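Dual specificity protein phosphatase 18 (Homo sapiens, PDB 2ESB) removes phosphate from tyrosine, serine and threonine residues of proteins, preferring phosphotyrosine and diphosphorylated MAP-kinase peptides over phosphothreonine. Local coordinates at residues A[39-44]-A[64-69]; A[48-53]-A[87-92]. One frame throughout, in Å; residues are numbered along the deposited sequence.

Contact 1: residues A[39-44]-A[64-69]; sequences LMLSSN and IQYMQV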
loop_
_atom_site.group_PDB
_atom_site.type_symbol
_atom_site.label_atom_id
_atom_site.label_comp_id
_atom_site.label_asym_id
_atom_site.label_seq_id
_atom_site.Cartn_x
_atom_site.Cartn_y
_atom_site.Cartn_z
ATOM N N LEU A 39 -13.978 9.086 -13.903
ATOM C CA LEU A 39 -13.984 8.145 -15.021
ATOM C C LEU A 39 -13.054 6.966 -14.809
ATOM O O LEU A 39 -13.392 5.828 -15.136
ATOM C CB LEU A 39 -13.593 8.853 -16.320
ATOM C CG LEU A 39 -14.674 9.731 -16.945
ATOM C CD1 LEU A 39 -14.140 10.355 -18.230
ATOM C CD2 LEU A 39 -15.909 8.894 -17.228
ATOM N N MET A 40 -11.879 7.251 -14.264
ATOM C CA MET A 40 -10.893 6.224 -14.017
ATOM C C MET A 40 -11.373 5.253 -12.950
ATOM O O MET A 40 -11.116 4.053 -13.027
ATOM C CB MET A 40 -9.580 6.867 -13.586
ATOM C CG MET A 40 -8.396 5.936 -13.711
ATOM S SD MET A 40 -6.870 6.858 -13.630
ATOM C CE MET A 40 -6.851 7.559 -15.253
ATOM N N LEU A 41 -12.059 5.776 -11.942
ATOM C CA LEU A 41 -12.578 4.923 -10.881
ATOM C C LEU A 41 -13.670 4.009 -11.444
ATOM O O LEU A 41 -13.656 2.792 -11.235
ATOM C CB LEU A 41 -13.158 5.774 -9.745
ATOM C CG LEU A 41 -12.144 6.633 -8.984
ATOM C CD1 LEU A 41 -12.877 7.513 -7.994
ATOM C CD2 LEU A 41 -11.119 5.744 -8.276
ATOM N N SER A 42 -14.620 4.585 -12.168
ATOM C CA SER A 42 -15.694 3.759 -12.703
ATOM C C SER A 42 -15.213 2.771 -13.769
ATOM O O SER A 42 -15.648 1.616 -13.792
ATOM C CB SER A 42 -16.827 4.640 -13.253
ATOM O OG SER A 42 -16.352 5.537 -14.229
ATOM N N SER A 43 -14.295 3.205 -14.628
ATOM C CA SER A 43 -13.797 2.337 -15.691
ATOM C C SER A 43 -12.993 1.147 -15.152
ATOM O O SER A 43 -12.917 0.103 -15.793
ATOM C CB SER A 43 -12.943 3.137 -16.674
ATOM O OG SER A 43 -11.655 3.368 -16.141
ATOM N N ASN A 44 -12.376 1.307 -13.986
ATOM C CA ASN A 44 -11.622 0.219 -13.386
ATOM C C ASN A 44 -12.482 -0.456 -12.324
ATOM O O ASN A 44 -11.999 -1.263 -11.530
ATOM C CB ASN A 44 -10.327 0.747 -12.770
ATOM C CG ASN A 44 -9.292 1.093 -13.817
ATOM O OD1 ASN A 44 -8.576 0.224 -14.300
ATOM N ND2 ASN A 44 -9.225 2.364 -14.189
ATOM N N ILE A 64 -19.334 4.790 -4.417
ATOM C CA ILE A 64 -17.972 4.404 -4.093
ATOM C C ILE A 64 -17.839 4.669 -2.603
ATOM O O ILE A 64 -18.335 5.683 -2.105
ATOM C CB ILE A 64 -16.935 5.232 -4.875
ATOM C CG1 ILE A 64 -17.075 4.926 -6.373
ATOM C CG2 ILE A 64 -15.529 4.897 -4.378
ATOM C CD1 ILE A 64 -16.125 5.697 -7.267
ATOM N N GLN A 65 -17.214 3.741 -1.887
ATOM C CA GLN A 65 -17.015 3.888 -0.446
ATOM C C GLN A 65 -15.620 4.442 -0.194
ATOM O O GLN A 65 -14.670 4.032 -0.854
ATOM C CB GLN A 65 -17.166 2.526 0.248
ATOM C CG GLN A 65 -17.205 2.624 1.765
ATOM C CD GLN A 65 -17.116 1.258 2.439
ATOM O OE1 GLN A 65 -17.691 0.278 1.958
ATOM N NE2 GLN A 65 -16.400 1.193 3.561
ATOM N N TYR A 66 -15.498 5.373 0.754
ATOM C CA TYR A 66 -14.209 5.993 1.068
ATOM C C TYR A 66 -13.855 5.914 2.550
ATOM O O TYR A 66 -14.734 5.846 3.406
ATOM C CB TYR A 66 -14.214 7.489 0.691
ATOM C CG TYR A 66 -14.418 7.795 -0.779
ATOM C CD1 TYR A 66 -15.688 7.753 -1.352
ATOM C CD2 TYR A 66 -13.337 8.124 -1.593
ATOM C CE1 TYR A 66 -15.881 8.034 -2.704
ATOM C CE2 TYR A 66 -13.518 8.407 -2.962
ATOM C CZ TYR A 66 -14.791 8.361 -3.506
ATOM O OH TYR A 66 -14.983 8.648 -4.842
ATOM N N MET A 67 -12.561 5.927 2.841
ATOM C CA MET A 67 -12.092 5.946 4.219
ATOM C C MET A 67 -10.696 6.550 4.203
ATOM O O MET A 67 -10.057 6.647 3.152
ATOM C CB MET A 67 -12.053 4.545 4.836
ATOM C CG MET A 67 -10.890 3.688 4.391
ATOM S SD MET A 67 -10.901 2.129 5.300
ATOM C CE MET A 67 -10.083 2.692 6.813
ATOM N N GLN A 68 -10.215 6.956 5.367
ATOM C CA GLN A 68 -8.902 7.566 5.435
ATOM C C GLN A 68 -8.099 7.059 6.613
ATOM O O GLN A 68 -8.632 6.879 7.715
ATOM C CB GLN A 68 -9.055 9.085 5.523
ATOM C CG GLN A 68 -7.759 9.871 5.407
ATOM C CD GLN A 68 -8.004 11.290 4.934
ATOM O OE1 GLN A 68 -9.141 11.668 4.634
ATOM N NE2 GLN A 68 -6.944 12.079 4.851
ATOM N N VAL A 69 -6.820 6.803 6.349
ATOM C CA VAL A 69 -5.851 6.345 7.347
ATOM C C VAL A 69 -4.923 7.550 7.392
ATOM O O VAL A 69 -4.017 7.677 6.564
ATOM C CB VAL A 69 -5.089 5.109 6.846
ATOM C CG1 VAL A 69 -4.088 4.631 7.909
ATOM C CG2 VAL A 69 -6.082 4.021 6.512
#
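Leu41, in the short helix 38-43, and Ile64, just ahead of strand 65-68, mark the closest backbone approach of the two segments, with their CA atoms 8.7 Å apart, a spacing that leaves the meeting entirely to side chains. Both CA-CB bonds point across the gap. Leu41 CD1 lies 3.8 Å from Ile64 CD1, and the same Ile64 methyl also comes within 3.9 Å of Leu41 CB, so the end of the isoleucine rests alongside the base as well as the tip of the leucine. The two side chains cross at about a right angle. Ile64 reaches this far because CG1 stands anti to its carbonyl carbon (chi1 -65°) and the chain then runs extended to CD1 (chi2 179°).

Tyr66 adds its phenol end from the direction opposite to Leu41, with OH 4.0 Å from Leu41 CD1. That oxygen is hydrogen-bonded to the backbone N of Tyr61, outside the contact. On the helix, Asn44, the first residue to leave helical geometry, turns its side chain back: ND2 donates to Met40 O at 2.8 Å in a nearly straight bond (171°), and the same carbonyl also accepts from Asn44 N.

With no hydrogen bond between the segments and only 97 Å² buried, what they share is apolar contact, Leu41 resting on side chains at the sheet's outermost strand, while Tyr66 OH and Asn44 ND2 bond to backbone groups away from the interface.

Contact 2: residues A[48-53]-A[87-92]; sequences MVINVS and ADHIHS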
loop_
_atom_site.group_PDB
_atom_site.type_symbol
_atom_site.label_atom_id
_atom_site.label_comp_id
_atom_site.label_asym_id
_atom_site.label_seq_id
_atom_site.Cartn_x
_atom_site.Cartn_y
_atom_site.Cartn_z
ATOM N N MET A 48 -14.138 0.742 -3.550
ATOM C CA MET A 48 -13.595 1.141 -2.260
ATOM C C MET A 48 -12.316 1.954 -2.461
ATOM O O MET A 48 -11.414 1.532 -3.183
ATOM C CB MET A 48 -13.261 -0.102 -1.422
ATOM C CG MET A 48 -12.741 0.216 -0.015
ATOM S SD MET A 48 -14.060 0.829 1.064
ATOM C CE MET A 48 -13.177 2.035 2.046
ATOM N N VAL A 49 -12.251 3.118 -1.826
ATOM C CA VAL A 49 -11.077 3.978 -1.912
ATOM C C VAL A 49 -10.502 4.180 -0.512
ATOM O O VAL A 49 -11.189 4.661 0.396
ATOM C CB VAL A 49 -11.423 5.360 -2.515
ATOM C CG1 VAL A 49 -10.199 6.271 -2.450
ATOM C CG2 VAL A 49 -11.881 5.200 -3.978
ATOM N N ILE A 50 -9.243 3.798 -0.338
ATOM C CA ILE A 50 -8.569 3.940 0.945
ATOM C C ILE A 50 -7.457 4.971 0.795
ATOM O O ILE A 50 -6.446 4.732 0.144
ATOM C CB ILE A 50 -7.967 2.604 1.421
ATOM C CG1 ILE A 50 -9.073 1.542 1.521
ATOM C CG2 ILE A 50 -7.317 2.803 2.783
ATOM C CD1 ILE A 50 -8.609 0.174 2.062
ATOM N N ASN A 51 -7.677 6.128 1.403
ATOM C CA ASN A 51 -6.765 7.258 1.348
ATOM C C ASN A 51 -5.796 7.156 2.517
ATOM O O ASN A 51 -6.156 7.400 3.670
ATOM C CB ASN A 51 -7.615 8.542 1.395
ATOM C CG ASN A 51 -6.794 9.824 1.442
ATOM O OD1 ASN A 51 -5.582 9.820 1.656
ATOM N ND2 ASN A 51 -7.479 10.943 1.268
ATOM N N VAL A 52 -4.556 6.781 2.214
ATOM C CA VAL A 52 -3.547 6.638 3.247
ATOM C C VAL A 52 -2.731 7.926 3.370
ATOM O O VAL A 52 -1.562 7.984 2.994
ATOM C CB VAL A 52 -2.603 5.438 2.942
ATOM C CG1 VAL A 52 -1.844 5.052 4.194
ATOM C CG2 VAL A 52 -3.411 4.250 2.428
ATOM N N SER A 53 -3.361 8.971 3.886
ATOM C CA SER A 53 -2.671 10.252 4.052
ATOM C C SER A 53 -3.439 11.136 5.015
ATOM O O SER A 53 -4.620 10.922 5.275
ATOM C CB SER A 53 -2.584 11.000 2.725
ATOM O OG SER A 53 -3.819 11.660 2.479
ATOM N N ALA A 87 -5.532 -4.742 5.662
ATOM C CA ALA A 87 -5.376 -5.946 4.837
ATOM C C ALA A 87 -6.696 -6.734 4.837
ATOM O O ALA A 87 -7.168 -7.211 3.794
ATOM C CB ALA A 87 -4.252 -6.823 5.383
ATOM N N ASP A 88 -7.296 -6.873 6.012
ATOM C CA ASP A 88 -8.560 -7.602 6.115
ATOM C C ASP A 88 -9.675 -6.853 5.370
ATOM O O ASP A 88 -10.579 -7.469 4.798
ATOM C CB ASP A 88 -8.957 -7.781 7.581
ATOM C CG ASP A 88 -7.961 -8.633 8.366
ATOM O OD1 ASP A 88 -7.161 -9.379 7.763
ATOM O OD2 ASP A 88 -7.991 -8.561 9.607
ATOM N N HIS A 89 -9.597 -5.526 5.360
ATOM C CA HIS A 89 -10.610 -4.719 4.682
ATOM C C HIS A 89 -10.512 -4.969 3.173
ATOM O O HIS A 89 -11.515 -5.185 2.507
ATOM C CB HIS A 89 -10.389 -3.233 5.000
ATOM C CG HIS A 89 -11.541 -2.342 4.634
ATOM N ND1 HIS A 89 -12.025 -2.225 3.348
ATOM C CD2 HIS A 89 -12.256 -1.468 5.383
ATOM C CE1 HIS A 89 -12.982 -1.312 3.319
ATOM N NE2 HIS A 89 -13.140 -0.836 4.540
ATOM N N ILE A 90 -9.298 -4.942 2.638
ATOM C CA ILE A 90 -9.098 -5.183 1.210
ATOM C C ILE A 90 -9.642 -6.562 0.842
ATOM O O ILE A 90 -10.321 -6.734 -0.168
ATOM C CB ILE A 90 -7.596 -5.091 0.858
ATOM C CG1 ILE A 90 -7.114 -3.654 1.100
ATOM C CG2 ILE A 90 -7.360 -5.511 -0.589
ATOM C CD1 ILE A 90 -5.599 -3.515 1.098
ATOM N N HIS A 91 -9.339 -7.543 1.677
ATOM C CA HIS A 91 -9.806 -8.903 1.451
ATOM C C HIS A 91 -11.334 -8.983 1.464
ATOM O O HIS A 91 -11.927 -9.631 0.602
ATOM C CB HIS A 91 -9.236 -9.835 2.520
ATOM C CG HIS A 91 -9.701 -11.250 2.385
ATOM N ND1 HIS A 91 -9.390 -12.034 1.293
ATOM C CD2 HIS A 91 -10.485 -12.010 3.185
ATOM C CE1 HIS A 91 -9.968 -13.215 1.426
ATOM N NE2 HIS A 91 -10.637 -13.226 2.564
ATOM N N SER A 92 -11.978 -8.323 2.428
ATOM C CA SER A 92 -13.443 -8.358 2.504
ATOM C C SER A 92 -14.089 -7.750 1.269
ATOM O O SER A 92 -15.099 -8.259 0.782
ATOM C CB SER A 92 -13.947 -7.621 3.741
ATOM O OG SER A 92 -13.477 -8.249 4.917
#
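Met48 and His89 form the tight end of a strand-on-helix contact in the alpha/beta fold of the protein-tyrosine phosphatase family, where helix 83-95 packs against one face of the mixed sheet. Strand 48-51 and the helical segment 87-92 run nearly antiparallel, at 165°, and their axes stay 10.5 Å apart, so long side chains have to bridge the space. Met48 bends to do this: CG is anti to the backbone N, and a turn at chi2 (72°) swings the thioether toward the ring. SD sits 4.4 Å from the centroid of the His89 ring and 74° off its normal, a Met-aromatic contact made at the ring edge. The methyl CE stands off the ring plane, obliquely, 3.6 Å from His89 CE1 and 3.8 Å from His89 NE2.

Packing is looser around Ile50. Its CD1 touches Ile90 CG1 at 4.2 Å and approaches the His89 ring obliquely, yet this part is buried, and Tyr118 of helix 110-122 continues the apolar layer beyond Ile90. The close Met48-His89 end is the more open one: His89 is partly exposed, with Gln65 and Met67 of strand 65-68 also against it. Ile50 lies about 9 Å, side chain to side chain, from Cys104, the predicted phosphocysteine nucleophile. At the tight end, the closest pair is Met48 SD and His89 CE1, 3.3 Å apart.

Contacts 1 and 2 share one sheet, since strands 65-68 and 48-51 are parallel neighbours, and their centres are 11 Å apart. Backbone pairing joins them, with Val49 N 2.8 Å from Gln65 O, and Gln68 NE2 adds a probable hydrogen bond to Ser53 O. Their helices differ: 38-43 meets the outermost strand in contact 1, whereas 83-95 lies over the more central strand in contact 2. Depth follows place, for contact 1 is partly buried, about 15 Å from the chain centre, and contact 2 is buried, about 9 Å from it. Aliphatic methyls dominate the first; the second adds sulfur and an imidazole. Gln65 and Met67, which touch His89, lie on the opposite sheet face from Ile64 and Tyr66.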